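Local coordinates for Dps family DNA-binding stress response protein (Thermosynechococcus elongatus, PDB 2C41) that probably binds and oxidises iron as a stress-protective Dps protein of the ferritin superfamily, and may also bind DNA, at residues 9-14 with 118-123; 112-117 with 134-139. One frame throughout, in Å; residues are numbered along the deposited sequence.

Contact 1: residues 9-14 with 118-123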
# COMPACT_ATOMS: atom_id res chain seq x y z
N GLU C 9 22.71 15.00 -35.07
CA GLU C 9 21.91 16.20 -35.24
C GLU C 9 20.50 15.83 -35.69
O GLU C 9 19.50 16.31 -35.17
CB GLU C 9 22.59 17.16 -36.22
CG GLU C 9 23.89 17.72 -35.68
CD GLU C 9 24.79 18.32 -36.75
OE1 GLU C 9 24.39 18.40 -37.93
OE2 GLU C 9 25.93 18.70 -36.39
N GLN C 10 20.43 14.92 -36.65
CA GLN C 10 19.15 14.41 -37.15
C GLN C 10 18.34 13.73 -36.04
O GLN C 10 17.13 13.91 -35.97
CB GLN C 10 19.36 13.44 -38.31
CG GLN C 10 19.77 14.14 -39.60
CD GLN C 10 20.00 13.17 -40.75
OE1 GLN C 10 19.16 12.31 -41.03
NE2 GLN C 10 21.14 13.31 -41.42
N VAL C 11 19.00 12.96 -35.19
CA VAL C 11 18.31 12.32 -34.06
C VAL C 11 17.64 13.38 -33.17
O VAL C 11 16.46 13.25 -32.80
CB VAL C 11 19.24 11.42 -33.22
CG1 VAL C 11 18.58 11.04 -31.90
CG2 VAL C 11 19.60 10.17 -33.99
N LEU C 12 18.38 14.44 -32.84
CA LEU C 12 17.83 15.51 -32.02
C LEU C 12 16.61 16.15 -32.67
O LEU C 12 15.61 16.44 -32.00
CB LEU C 12 18.90 16.56 -31.70
CG LEU C 12 19.98 16.06 -30.74
CD1 LEU C 12 21.12 17.08 -30.64
CD2 LEU C 12 19.38 15.78 -29.37
N THR C 13 16.68 16.34 -33.99
CA THR C 13 15.54 16.88 -34.74
C THR C 13 14.31 15.97 -34.58
O THR C 13 13.21 16.46 -34.33
CB THR C 13 15.92 17.09 -36.24
OG1 THR C 13 16.95 18.08 -36.32
CG2 THR C 13 14.72 17.51 -37.07
N THR C 14 14.51 14.65 -34.67
CA THR C 14 13.40 13.71 -34.51
C THR C 14 12.79 13.82 -33.11
O THR C 14 11.57 13.78 -32.97
CB THR C 14 13.76 12.24 -34.79
OG1 THR C 14 14.50 11.67 -33.69
CG2 THR C 14 14.55 12.10 -36.12
N GLU C 118 14.79 4.08 -37.04
CA GLU C 118 15.78 3.72 -38.05
C GLU C 118 16.91 4.74 -38.08
O GLU C 118 18.08 4.36 -38.17
CB GLU C 118 15.15 3.54 -39.45
CG GLU C 118 16.06 2.73 -40.39
CD GLU C 118 15.52 2.55 -41.80
OE1 GLU C 118 16.32 2.13 -42.68
OE2 GLU C 118 14.32 2.80 -42.05
N ILE C 119 16.56 6.03 -38.00
CA ILE C 119 17.54 7.11 -37.96
C ILE C 119 18.45 6.96 -36.74
O ILE C 119 19.68 7.02 -36.85
CB ILE C 119 16.88 8.50 -37.97
CG1 ILE C 119 16.21 8.75 -39.33
CG2 ILE C 119 17.92 9.60 -37.67
CD1 ILE C 119 15.18 9.87 -39.32
N ALA C 120 17.85 6.73 -35.57
CA ALA C 120 18.64 6.53 -34.34
C ALA C 120 19.57 5.32 -34.46
O ALA C 120 20.74 5.38 -34.06
CB ALA C 120 17.71 6.38 -33.14
N THR C 121 19.05 4.23 -35.03
CA THR C 121 19.84 3.02 -35.22
C THR C 121 21.05 3.29 -36.12
O THR C 121 22.18 2.87 -35.81
CB THR C 121 18.95 1.87 -35.75
OG1 THR C 121 18.03 1.45 -34.73
CG2 THR C 121 19.79 0.66 -36.21
N GLU C 122 20.82 4.02 -37.21
CA GLU C 122 21.90 4.42 -38.13
C GLU C 122 22.95 5.29 -37.43
O GLU C 122 24.14 5.20 -37.74
CB GLU C 122 21.33 5.17 -39.33
CG GLU C 122 20.59 4.26 -40.30
CD GLU C 122 20.05 5.00 -41.50
OE1 GLU C 122 19.36 4.36 -42.33
OE2 GLU C 122 20.30 6.22 -41.63
N ALA C 123 22.50 6.13 -36.50
CA ALA C 123 23.38 7.00 -35.72
C ALA C 123 24.14 6.25 -34.62
O ALA C 123 25.00 6.83 -33.94
CB ALA C 123 22.60 8.15 -35.11
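Ile119 and Val11 carry most of this contact, in which helix 6-35 packs against the end of helix 95-122 in the four-helix bundle of the ferritin fold. The segment axes come within 9.3 Å and their N-to-C directions differ by 154°, nearly antiparallel; Val11 and Ala120 are nearest in register. Val11 works through one methyl: its CG2 lies 3.8 Å from Ala120 CA. The same methyl also reaches Ala123 CB, at 3.8 Å. It meets Ile119 CG2 as well, at 4.1 Å, so a single branch touches three residues.

Ile119 divides its two branches. CG2 sits against Val11 CG2 and, at 4.2 Å, against Gln10 CB, while CD1 runs on to Thr14 CG2 at 4.0 Å, where the two side chains slide past each other in opposite directions. All these approaches are carbon to carbon. Thr128 of helix 126-149 also touches Val11 and Ala120.

Thr14 CG2 lies anti to the carbonyl carbon, while chi1 of 77° sets OG1 between the backbone N and the carbonyl carbon. That hydroxyl is also bonded to Tyr132 OH, and it donates to Val11 O at 2.7 Å, in the carbonyl plane on a lone pair.

Contact 2: residues 112-117 with 134-139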
# COMPACT_ATOMS: atom_id res chain seq x y z
N GLU C 112 6.12 7.75 -38.09
CA GLU C 112 7.28 8.57 -37.70
C GLU C 112 8.21 7.86 -36.72
O GLU C 112 9.43 7.96 -36.86
CB GLU C 112 6.84 9.92 -37.15
CG GLU C 112 6.28 10.85 -38.23
CD GLU C 112 6.12 12.28 -37.77
OE1 GLU C 112 5.80 13.14 -38.62
OE2 GLU C 112 6.31 12.57 -36.57
N MET C 113 7.65 7.17 -35.73
CA MET C 113 8.49 6.46 -34.77
C MET C 113 9.30 5.33 -35.41
O MET C 113 10.44 5.10 -35.02
CB MET C 113 7.67 5.95 -33.58
CG MET C 113 7.31 7.07 -32.59
SD MET C 113 6.69 6.38 -31.05
CE MET C 113 6.41 7.91 -30.13
N HIS C 114 8.72 4.65 -36.39
CA HIS C 114 9.48 3.63 -37.12
C HIS C 114 10.62 4.28 -37.91
O HIS C 114 11.75 3.80 -37.90
CB HIS C 114 8.56 2.80 -38.03
CG HIS C 114 7.77 1.76 -37.31
ND1 HIS C 114 6.60 2.04 -36.63
CD2 HIS C 114 7.97 0.42 -37.17
CE1 HIS C 114 6.12 0.93 -36.10
NE2 HIS C 114 6.94 -0.07 -36.40
N GLN C 115 10.31 5.38 -38.59
CA GLN C 115 11.33 6.13 -39.34
C GLN C 115 12.42 6.66 -38.41
O GLN C 115 13.62 6.55 -38.71
CB GLN C 115 10.68 7.28 -40.13
CG GLN C 115 9.80 6.78 -41.26
CD GLN C 115 9.03 7.87 -41.98
OE1 GLN C 115 8.69 7.72 -43.16
NE2 GLN C 115 8.72 8.97 -41.29
N ASP C 116 12.01 7.22 -37.28
CA ASP C 116 12.93 7.82 -36.32
C ASP C 116 13.78 6.78 -35.58
O ASP C 116 14.95 7.05 -35.27
CB ASP C 116 12.17 8.71 -35.34
CG ASP C 116 11.51 9.90 -36.03
OD1 ASP C 116 10.59 10.48 -35.43
OD2 ASP C 116 11.92 10.27 -37.16
N ALA C 117 13.21 5.60 -35.33
CA ALA C 117 13.99 4.50 -34.77
C ALA C 117 15.10 4.09 -35.74
O ALA C 117 16.22 3.80 -35.32
CB ALA C 117 13.09 3.30 -34.44
N ARG C 134 9.85 1.14 -27.83
CA ARG C 134 8.92 0.94 -26.71
C ARG C 134 7.65 1.78 -26.87
O ARG C 134 6.53 1.27 -26.77
CB ARG C 134 9.61 1.24 -25.37
CG ARG C 134 8.67 1.23 -24.16
CD ARG C 134 9.42 1.19 -22.84
NE ARG C 134 10.43 2.24 -22.71
CZ ARG C 134 10.19 3.51 -22.37
NH1 ARG C 134 11.20 4.36 -22.29
NH2 ARG C 134 8.95 3.92 -22.09
N LEU C 135 7.83 3.07 -27.12
CA LEU C 135 6.70 3.99 -27.19
C LEU C 135 5.74 3.67 -28.33
O LEU C 135 4.52 3.81 -28.18
CB LEU C 135 7.17 5.45 -27.29
CG LEU C 135 7.96 6.03 -26.10
CD1 LEU C 135 8.12 7.54 -26.28
CD2 LEU C 135 7.31 5.68 -24.75
N VAL C 136 6.27 3.24 -29.47
CA VAL C 136 5.41 2.95 -30.62
C VAL C 136 4.38 1.85 -30.32
O VAL C 136 3.27 1.87 -30.85
CB VAL C 136 6.23 2.70 -31.92
CG1 VAL C 136 6.78 1.28 -31.95
CG2 VAL C 136 5.39 3.00 -33.16
N GLN C 137 4.73 0.91 -29.43
CA GLN C 137 3.81 -0.18 -29.07
C GLN C 137 2.58 0.35 -28.32
O GLN C 137 1.47 -0.16 -28.50
CB GLN C 137 4.54 -1.26 -28.26
CG GLN C 137 5.66 -1.92 -29.06
CD GLN C 137 6.57 -2.78 -28.21
OE1 GLN C 137 7.76 -2.46 -27.99
NE2 GLN C 137 6.02 -3.87 -27.69
N THR C 138 2.79 1.37 -27.50
CA THR C 138 1.67 2.03 -26.81
C THR C 138 0.74 2.71 -27.84
O THR C 138 -0.48 2.59 -27.76
CB THR C 138 2.18 3.00 -25.74
OG1 THR C 138 2.83 2.23 -24.72
CG2 THR C 138 1.05 3.81 -25.13
N HIS C 139 1.33 3.40 -28.81
CA HIS C 139 0.54 3.98 -29.90
C HIS C 139 -0.23 2.93 -30.69
O HIS C 139 -1.39 3.14 -31.07
CB HIS C 139 1.43 4.83 -30.81
CG HIS C 139 1.65 6.21 -30.28
ND1 HIS C 139 2.81 6.61 -29.66
CD2 HIS C 139 0.82 7.28 -30.25
CE1 HIS C 139 2.70 7.87 -29.29
NE2 HIS C 139 1.50 8.30 -29.63
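The His114 ring receives a methyl of Val136 and the His139 ring the thioether end of Met113, both obliquely, where helices 95-122 and 126-149 pair in the four-helix bundle. The segment axes come within 9.8 Å with N-to-C directions 169° apart, so the pair is antiparallel. Val136 CG2 approaches the first ring at His114 CE1, 3.7 Å away, and the two side chains cross at about a right angle. His114 ND1 is hydrogen-bonded to Ile110 O one turn back, which limits rotation of this ring. Met113, also at about a right angle, brings its CE methyl to the second ring, with SD 5.0 Å from the His139 centroid and 60° off the normal. The His106 ring meets His139 as well.

Met113 is buried and touches three residues of segment 134-139. Its CB rests 3.8 Å from Val136 CG2, and beyond CG the chain is extended, with chi3 of 178° carrying CE past the sulfur to Leu135 CB, 3.8 Å away. An alanine here would probably open a gap beside Leu135 and leave the His139 ring without its thioether neighbour, although the CB contact with Val136 would remain. Ile126 of a second subunit packs on Val136, so the pair also lies near a subunit interface. Met113 SD lies 3.5 Å from Val136 N, a close packing approach.

Contact 1 and contact 2 share helix 95-122, and their centres lie about 13 Å apart. Helix 95-122 packs on helix 6-35 at its end and on helix 126-149 further back. The contacts meet where Thr14 CG2 packs 3.4 Å from Asp116 OD2. Tyr132 also joins them, its OH hydrogen-bonded to Thr14 OG1 and its side chain touching Met113, Asp116 and Ala117. Arg17 of helix 6-35 makes salt bridges with Glu112 and Asp116. Contact 2 lies about 9 Å from the chain centre and is met by a second subunit; no other chain of the assembly touches contact 1, about 18 Å out, where a tetraethylene glycol, probably from the crystallisation liquor, lies about 6 Å from the Ala123 side chain.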